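Local atomic coordinates of coronin (Toxoplasma gondii, PDB entry 4OZU), a protein that probably binds actin filaments, the chain here being the WD40 beta-propeller domain of a longer protein. Residues Gln22-Leu27 with Arg334-Glu339. Numbering follows the deposited sequence.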
loop_
_atom_site.group_PDB
_atom_site.type_symbol
_atom_site.label_atom_id
_atom_site.label_comp_id
_atom_site.label_asym_id
_atom_site.label_seq_id
_atom_site.Cartn_x
_atom_site.Cartn_y
_atom_site.Cartn_z
ATOM N N GLN A 22 -16.503 -12.580 12.235
ATOM C CA GLN A 22 -15.263 -13.249 12.597
ATOM C C GLN A 22 -14.110 -12.254 12.686
ATOM O O GLN A 22 -14.127 -11.212 12.032
ATOM C CB GLN A 22 -14.922 -14.336 11.579
ATOM C CG GLN A 22 -15.880 -15.518 11.588
ATOM C CD GLN A 22 -15.581 -16.509 10.479
ATOM O OE1 GLN A 22 -14.924 -17.526 10.701
ATOM N NE2 GLN A 22 -16.066 -16.216 9.275
ATOM N N GLN A 23 -13.116 -12.595 13.500
ATOM C CA GLN A 23 -11.931 -11.762 13.686
ATOM C C GLN A 23 -10.697 -12.635 13.844
ATOM O O GLN A 23 -10.805 -13.803 14.230
ATOM C CB GLN A 23 -12.076 -10.880 14.925
ATOM C CG GLN A 23 -13.299 -9.984 14.949
ATOM C CD GLN A 23 -13.491 -9.303 16.297
ATOM O OE1 GLN A 23 -13.148 -9.857 17.345
ATOM N NE2 GLN A 23 -14.035 -8.093 16.273
ATOM N N TYR A 24 -9.529 -12.066 13.556
ATOM C CA TYR A 24 -8.274 -12.633 14.021
ATOM C C TYR A 24 -8.079 -12.052 15.415
ATOM O O TYR A 24 -7.875 -10.849 15.553
ATOM C CB TYR A 24 -7.105 -12.285 13.093
ATOM C CG TYR A 24 -7.385 -12.537 11.626
ATOM C CD1 TYR A 24 -8.057 -11.597 10.852
ATOM C CD2 TYR A 24 -6.975 -13.718 11.013
ATOM C CE1 TYR A 24 -8.316 -11.823 9.511
ATOM C CE2 TYR A 24 -7.229 -13.957 9.676
ATOM C CZ TYR A 24 -7.898 -13.004 8.928
ATOM O OH TYR A 24 -8.153 -13.246 7.604
ATOM N N SER A 25 -8.172 -12.887 16.447
ATOM C CA SER A 25 -8.173 -12.384 17.819
ATOM C C SER A 25 -7.130 -13.065 18.706
ATOM O O SER A 25 -6.470 -14.023 18.296
ATOM C CB SER A 25 -9.569 -12.544 18.435
ATOM O OG SER A 25 -9.930 -13.906 18.560
ATOM N N ASP A 26 -6.993 -12.539 19.921
ATOM C CA ASP A 26 -5.983 -12.978 20.878
ATOM C C ASP A 26 -4.575 -12.829 20.312
ATOM O O ASP A 26 -3.677 -13.636 20.568
ATOM C CB ASP A 26 -6.254 -14.419 21.315
ATOM C CG ASP A 26 -7.206 -14.490 22.492
ATOM O OD1 ASP A 26 -6.915 -13.860 23.532
ATOM O OD2 ASP A 26 -8.253 -15.153 22.375
ATOM N N LEU A 27 -4.390 -11.764 19.546
ATOM C CA LEU A 27 -3.080 -11.419 19.026
ATOM C C LEU A 27 -2.364 -10.497 20.006
ATOM O O LEU A 27 -2.977 -9.978 20.930
ATOM C CB LEU A 27 -3.209 -10.748 17.661
ATOM C CG LEU A 27 -4.014 -11.510 16.602
ATOM C CD1 LEU A 27 -4.108 -10.674 15.327
ATOM C CD2 LEU A 27 -3.396 -12.870 16.317
ATOM N N ARG A 334 -11.050 -5.429 0.564
ATOM C CA ARG A 334 -11.150 -5.785 1.976
ATOM C C ARG A 334 -10.037 -5.140 2.779
ATOM O O ARG A 334 -8.854 -5.270 2.452
ATOM C CB ARG A 334 -11.117 -7.306 2.163
ATOM C CG ARG A 334 -11.511 -7.747 3.567
ATOM C CD ARG A 334 -11.227 -9.231 3.808
ATOM N NE ARG A 334 -11.713 -10.081 2.721
ATOM C CZ ARG A 334 -11.290 -11.323 2.498
ATOM N NH1 ARG A 334 -10.385 -11.880 3.296
ATOM N NH2 ARG A 334 -11.775 -12.017 1.480
ATOM N N MET A 335 -10.437 -4.424 3.820
ATOM C CA MET A 335 -9.494 -3.848 4.765
ATOM C C MET A 335 -9.320 -4.783 5.952
ATOM O O MET A 335 -10.282 -5.376 6.425
ATOM C CB MET A 335 -9.985 -2.484 5.245
ATOM C CG MET A 335 -9.089 -1.812 6.268
ATOM S SD MET A 335 -9.895 -0.386 7.028
ATOM C CE MET A 335 -10.084 0.691 5.616
ATOM N N LEU A 336 -8.083 -4.913 6.413
ATOM C CA LEU A 336 -7.795 -5.550 7.688
ATOM C C LEU A 336 -7.459 -4.425 8.644
ATOM O O LEU A 336 -6.470 -3.721 8.459
ATOM C CB LEU A 336 -6.647 -6.552 7.570
ATOM C CG LEU A 336 -6.901 -7.668 6.554
ATOM C CD1 LEU A 336 -5.655 -8.515 6.330
ATOM C CD2 LEU A 336 -8.059 -8.537 7.025
ATOM N N LYS A 337 -8.317 -4.248 9.638
ATOM C CA LYS A 337 -8.238 -3.135 10.575
ATOM C C LYS A 337 -7.757 -3.608 11.944
ATOM O O LYS A 337 -8.446 -4.377 12.585
ATOM C CB LYS A 337 -9.623 -2.484 10.702
ATOM C CG LYS A 337 -9.722 -1.358 11.716
ATOM C CD LYS A 337 -11.178 -1.064 12.045
ATOM C CE LYS A 337 -11.305 -0.100 13.214
ATOM N NZ LYS A 337 -12.616 -0.257 13.899
ATOM N N GLN A 338 -6.589 -3.158 12.402
ATOM C CA GLN A 338 -6.166 -3.475 13.769
ATOM C C GLN A 338 -6.964 -2.647 14.761
ATOM O O GLN A 338 -7.018 -1.416 14.661
ATOM C CB GLN A 338 -4.671 -3.222 13.977
ATOM C CG GLN A 338 -4.184 -3.475 15.403
ATOM C CD GLN A 338 -2.675 -3.331 15.529
ATOM O OE1 GLN A 338 -1.941 -3.493 14.548
ATOM N NE2 GLN A 338 -2.205 -3.012 16.733
ATOM N N GLU A 339 -7.586 -3.336 15.711
ATOM C CA GLU A 339 -8.287 -2.699 16.811
ATOM C C GLU A 339 -7.521 -2.978 18.095
ATOM O O GLU A 339 -7.271 -4.132 18.436
ATOM C CB GLU A 339 -9.726 -3.207 16.898
ATOM C CG GLU A 339 -10.540 -2.874 15.662
ATOM C CD GLU A 339 -12.000 -3.260 15.790
ATOM O OE1 GLU A 339 -12.303 -4.207 16.545
ATOM O OE2 GLU A 339 -12.843 -2.613 15.133
HETATM O O HOH W 1 -10.168 -11.798 6.248
#
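In Tyr24 and Leu336 alike, the first torsion turns CG away from the carbonyl carbon and leaves it beside the backbone N, with chi1 -49° in the tyrosine and -58° in the leucine, and this helps bring the ring and a leucine methyl together. Ring carbon CE1 of Tyr24 lies 4.1 Å from CD2 of Leu336. The methyl comes at the ring at a slant. This is a single apolar touch, and the area buried between the segments is small, 98 Å².

Beyond the ring, the hydroxyl of Tyr24 is linked to Arg334 through one water. The water donates to Tyr24 OH at 2.8 Å and weakly accepts from Arg334 NH1 at 3.0 Å. The hydroxyl of this buried residue has a second hydrogen-bond partner in the carbonyl O of Leu63.

At the other end, Gln23 NE2 comes only within 4.3 Å of Glu339 OE1, too long for a bond. Its hydrogen bond goes to Gln345 OE1, on the strand between. Glu339 turns its other oxygen to Lys337: NZ and OE2 form a salt bridge of 2.7 Å through the anti lone pair.

No hydrogen bond links the two segments directly. Strand 343-350 runs between strands 16-25 and 331-339, antiparallel to both, and Tyr24 also packs on its Leu344 and Pro346. The contact therefore reaches across this middle strand within one sheet. That sheet pairs strand 16-25, from the start of the chain, with strands 343-350, 331-339 and 317-319 from late in it, the closure by which WD40 propellers complete their ring; Leu336 also packs on Cys318 of strand 317-319.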